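Local structure of DNA repair protein RecN (4ABY) at residues A[231-242]-A[257-265]. The protein is an SMC-like ATPase that may take part in recombinational repair of damaged DNA, represented here by its ATP-binding head domain. Residues are numbered along the deposited sequence; the frame is centred on the assembly and turned at random.
Sequences DAAREREAEPLV and ARMEFALSA
Helix 231-242 runs almost antiparallel to strand 258-265, at 166° between their N-to-C directions, with the two axes 8.1 Å apart at their closest. This helix-on-hairpin packing, in the RecN head domain but away from the ATP site, illustrates docking through apolar surface, for no hydrogen bond joins the two segments: strand 258-266 pairs with strand 276-282, and its residues M259, F261 and L263 face helix 214-249. At one end L263 presents a single methyl, CD1, which lies 3.6 Å from CG of E235 and 3.7 Å from the backbone O of D231, so that the aliphatic part of a charged side chain serves as apolar surface. R234 adds its CB to this group, while its guanidinium forms salt bridges with D231 in the same helix and with D171 outside. Midway, A238, a small residue facing the strand, brings CB to 4.2 Å from CB of F261. The ring of F261 is met obliquely by two methyls, L241 CD2 at CE2 (3.5 Å) and V242 CG2 at CD2 (3.7 Å). V242 spreads its methyls over the strand surface: CG1, anti to the backbone N (chi1 158°), lies against CB and CG of selenomethionine M259, and CG2 also nears that CG. Cut back to an alanine, V242 would lose both methyls, which would probably open a gap between helix and strand above M259 and F261. The same CG2 lies 3.8 Å from CA of E260, the residue between those two.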
loop_
_atom_site.group_PDB
_atom_site.type_symbol
_atom_site.label_atom_id
_atom_site.label_comp_id
_atom_site.label_asym_id
_atom_site.label_seq_id
_atom_site.Cartn_x
_atom_site.Cartn_y
_atom_site.Cartn_z
ATOM N N ASP A 231 -26.436 0.282 -9.797
ATOM C CA ASP A 231 -25.618 0.780 -10.893
ATOM C C ASP A 231 -25.833 2.275 -11.091
ATOM O O ASP A 231 -24.903 3.007 -11.422
ATOM C CB ASP A 231 -25.931 0.035 -12.185
ATOM C CG ASP A 231 -25.430 -1.384 -12.169
ATOM O OD1 ASP A 231 -24.507 -1.675 -11.381
ATOM O OD2 ASP A 231 -25.956 -2.209 -12.948
ATOM N N ALA A 232 -27.068 2.721 -10.885
ATOM C CA ALA A 232 -27.407 4.133 -11.024
ATOM C C ALA A 232 -26.715 4.965 -9.951
ATOM O O ALA A 232 -26.231 6.062 -10.220
ATOM C CB ALA A 232 -28.907 4.321 -10.951
ATOM N N ALA A 233 -26.680 4.437 -8.734
ATOM C CA ALA A 233 -26.014 5.107 -7.633
ATOM C C ALA A 233 -24.519 5.107 -7.878
ATOM O O ALA A 233 -23.845 6.107 -7.654
ATOM C CB ALA A 233 -26.333 4.416 -6.327
ATOM N N ARG A 234 -24.003 3.974 -8.341
ATOM C CA ARG A 234 -22.585 3.857 -8.655
ATOM C C ARG A 234 -22.160 4.941 -9.642
ATOM O O ARG A 234 -21.287 5.755 -9.342
ATOM C CB ARG A 234 -22.268 2.463 -9.201
ATOM C CG ARG A 234 -22.225 1.381 -8.129
ATOM C CD ARG A 234 -22.073 -0.004 -8.736
ATOM N NE ARG A 234 -21.794 -1.023 -7.727
ATOM C CZ ARG A 234 -21.783 -2.332 -7.968
ATOM N NH1 ARG A 234 -22.043 -2.785 -9.187
ATOM N NH2 ARG A 234 -21.515 -3.189 -6.991
ATOM N N GLU A 235 -22.790 4.959 -10.813
ATOM C CA GLU A 235 -22.496 5.973 -11.821
ATOM C C GLU A 235 -22.715 7.384 -11.282
ATOM O O GLU A 235 -22.005 8.316 -11.662
ATOM C CB GLU A 235 -23.341 5.754 -13.077
ATOM C CG GLU A 235 -22.837 4.643 -13.991
ATOM C CD GLU A 235 -23.824 4.309 -15.103
ATOM O OE1 GLU A 235 -25.044 4.309 -14.834
ATOM O OE2 GLU A 235 -23.383 4.041 -16.242
ATOM N N ARG A 236 -23.698 7.534 -10.401
ATOM C CA ARG A 236 -24.013 8.831 -9.821
ATOM C C ARG A 236 -22.870 9.329 -8.949
ATOM O O ARG A 236 -22.438 10.474 -9.075
ATOM C CB ARG A 236 -25.291 8.747 -8.988
ATOM C CG ARG A 236 -25.702 10.058 -8.330
ATOM C CD ARG A 236 -26.788 9.841 -7.278
ATOM N NE ARG A 236 -26.249 9.356 -6.007
ATOM C CZ ARG A 236 -26.821 8.415 -5.261
ATOM N NH1 ARG A 236 -27.950 7.845 -5.658
ATOM N NH2 ARG A 236 -26.264 8.037 -4.118
ATOM N N GLU A 237 -22.381 8.459 -8.070
ATOM C CA GLU A 237 -21.371 8.835 -7.091
ATOM C C GLU A 237 -19.948 8.685 -7.609
ATOM O O GLU A 237 -18.996 9.019 -6.910
ATOM C CB GLU A 237 -21.545 8.012 -5.817
ATOM C CG GLU A 237 -22.783 8.368 -5.023
ATOM C CD GLU A 237 -22.743 9.789 -4.497
ATOM O OE1 GLU A 237 -21.975 10.050 -3.542
ATOM O OE2 GLU A 237 -23.481 10.642 -5.038
ATOM N N ALA A 238 -19.803 8.191 -8.834
ATOM C CA ALA A 238 -18.478 7.938 -9.398
ATOM C C ALA A 238 -17.712 9.218 -9.735
ATOM O O ALA A 238 -16.571 9.393 -9.315
ATOM C CB ALA A 238 -18.585 7.044 -10.624
ATOM N N GLU A 239 -18.342 10.107 -10.497
ATOM C CA GLU A 239 -17.716 11.365 -10.894
ATOM C C GLU A 239 -17.170 12.165 -9.705
ATOM O O GLU A 239 -16.000 12.535 -9.696
ATOM C CB GLU A 239 -18.693 12.214 -11.711
ATOM C CG GLU A 239 -19.213 11.527 -12.970
ATOM C CD GLU A 239 -18.421 11.896 -14.213
ATOM O OE1 GLU A 239 -17.751 12.953 -14.199
ATOM O OE2 GLU A 239 -18.479 11.135 -15.206
ATOM N N PRO A 240 -18.014 12.436 -8.695
ATOM C CA PRO A 240 -17.542 13.205 -7.539
ATOM C C PRO A 240 -16.356 12.537 -6.865
ATOM O O PRO A 240 -15.467 13.225 -6.373
ATOM C CB PRO A 240 -18.746 13.190 -6.593
ATOM C CG PRO A 240 -19.912 12.980 -7.473
ATOM C CD PRO A 240 -19.433 12.072 -8.564
ATOM N N LEU A 241 -16.354 11.208 -6.844
ATOM C CA LEU A 241 -15.288 10.444 -6.206
ATOM C C LEU A 241 -14.010 10.500 -7.029
ATOM O O LEU A 241 -12.924 10.690 -6.490
ATOM C CB LEU A 241 -15.719 8.988 -6.002
ATOM C CG LEU A 241 -14.667 8.011 -5.478
ATOM C CD1 LEU A 241 -14.176 8.445 -4.119
ATOM C CD2 LEU A 241 -15.222 6.600 -5.416
ATOM N N VAL A 242 -14.146 10.328 -8.338
ATOM C CA VAL A 242 -13.005 10.416 -9.240
ATOM C C VAL A 242 -12.408 11.818 -9.206
ATOM O O VAL A 242 -11.198 11.998 -9.355
ATOM C CB VAL A 242 -13.404 10.065 -10.686
ATOM C CG1 VAL A 242 -12.418 10.658 -11.676
ATOM C CG2 VAL A 242 -13.503 8.561 -10.853
ATOM N N ALA A 257 -3.479 13.631 -15.522
ATOM C CA ALA A 257 -3.974 12.302 -15.226
ATOM C C ALA A 257 -5.466 12.261 -15.496
ATOM O O ALA A 257 -6.183 13.217 -15.204
ATOM C CB ALA A 257 -3.679 11.930 -13.787
ATOM N N ARG A 258 -5.922 11.159 -16.084
ATOM C CA ARG A 258 -7.345 10.923 -16.287
ATOM C C ARG A 258 -7.729 9.647 -15.556
ATOM O O ARG A 258 -6.943 8.701 -15.490
ATOM C CB ARG A 258 -7.684 10.794 -17.772
ATOM C CG ARG A 258 -7.435 12.039 -18.608
ATOM C CD ARG A 258 -8.339 12.041 -19.832
ATOM N NE ARG A 258 -7.758 12.756 -20.965
ATOM C CZ ARG A 258 -8.437 13.109 -22.056
ATOM N NH1 ARG A 258 -9.730 12.823 -22.161
ATOM N NH2 ARG A 258 -7.826 13.754 -23.042
HETATM N N MSE A 259 -8.937 9.625 -15.006
HETATM C CA MSE A 259 -9.381 8.499 -14.197
HETATM C C MSE A 259 -10.893 8.347 -14.270
HETATM O O MSE A 259 -11.618 9.334 -14.369
HETATM C CB MSE A 259 -8.941 8.687 -12.743
HETATM C CG MSE A 259 -9.573 7.710 -11.763
HETATM SE SE MSE A 259 -8.885 7.891 -9.944
HETATM C CE MSE A 259 -7.088 7.185 -10.207
ATOM N N GLU A 260 -11.367 7.107 -14.232
ATOM C CA GLU A 260 -12.799 6.852 -14.225
ATOM C C GLU A 260 -13.119 5.480 -13.639
ATOM O O GLU A 260 -12.297 4.565 -13.691
ATOM C CB GLU A 260 -13.361 6.941 -15.642
ATOM C CG GLU A 260 -13.114 5.694 -16.475
ATOM C CD GLU A 260 -13.691 5.805 -17.870
ATOM O OE1 GLU A 260 -14.091 6.927 -18.251
ATOM O OE2 GLU A 260 -13.741 4.774 -18.579
ATOM N N PHE A 261 -14.317 5.348 -13.076
ATOM C CA PHE A 261 -14.835 4.041 -12.696
ATOM C C PHE A 261 -15.710 3.500 -13.815
ATOM O O PHE A 261 -16.636 4.170 -14.262
ATOM C CB PHE A 261 -15.640 4.122 -11.402
ATOM C CG PHE A 261 -14.794 4.151 -10.170
ATOM C CD1 PHE A 261 -14.221 2.993 -9.684
ATOM C CD2 PHE A 261 -14.570 5.336 -9.495
ATOM C CE1 PHE A 261 -13.437 3.015 -8.551
ATOM C CE2 PHE A 261 -13.791 5.366 -8.358
ATOM C CZ PHE A 261 -13.223 4.204 -7.887
ATOM N N ALA A 262 -15.407 2.292 -14.271
ATOM C CA ALA A 262 -16.182 1.671 -15.336
ATOM C C ALA A 262 -17.016 0.518 -14.799
ATOM O O ALA A 262 -16.506 -0.353 -14.085
ATOM C CB ALA A 262 -15.267 1.189 -16.446
ATOM N N LEU A 263 -18.300 0.520 -15.137
ATOM C CA LEU A 263 -19.168 -0.597 -14.801
ATOM C C LEU A 263 -19.208 -1.568 -15.967
ATOM O O LEU A 263 -19.414 -1.174 -17.113
ATOM C CB LEU A 263 -20.578 -0.114 -14.473
ATOM C CG LEU A 263 -20.656 1.032 -13.470
ATOM C CD1 LEU A 263 -22.089 1.256 -13.038
ATOM C CD2 LEU A 263 -19.779 0.746 -12.271
ATOM N N SER A 264 -19.000 -2.842 -15.667
ATOM C CA SER A 264 -19.036 -3.880 -16.679
ATOM C C SER A 264 -20.228 -4.789 -16.391
ATOM O O SER A 264 -20.316 -5.375 -15.313
ATOM C CB SER A 264 -17.724 -4.667 -16.650
ATOM O OG SER A 264 -17.638 -5.579 -17.728
ATOM N N ALA A 265 -21.156 -4.894 -17.339
ATOM C CA ALA A 265 -22.364 -5.683 -17.104
ATOM C C ALA A 265 -22.074 -7.178 -17.110
ATOM O O ALA A 265 -21.461 -7.700 -18.041
ATOM C CB ALA A 265 -23.441 -5.345 -18.112
#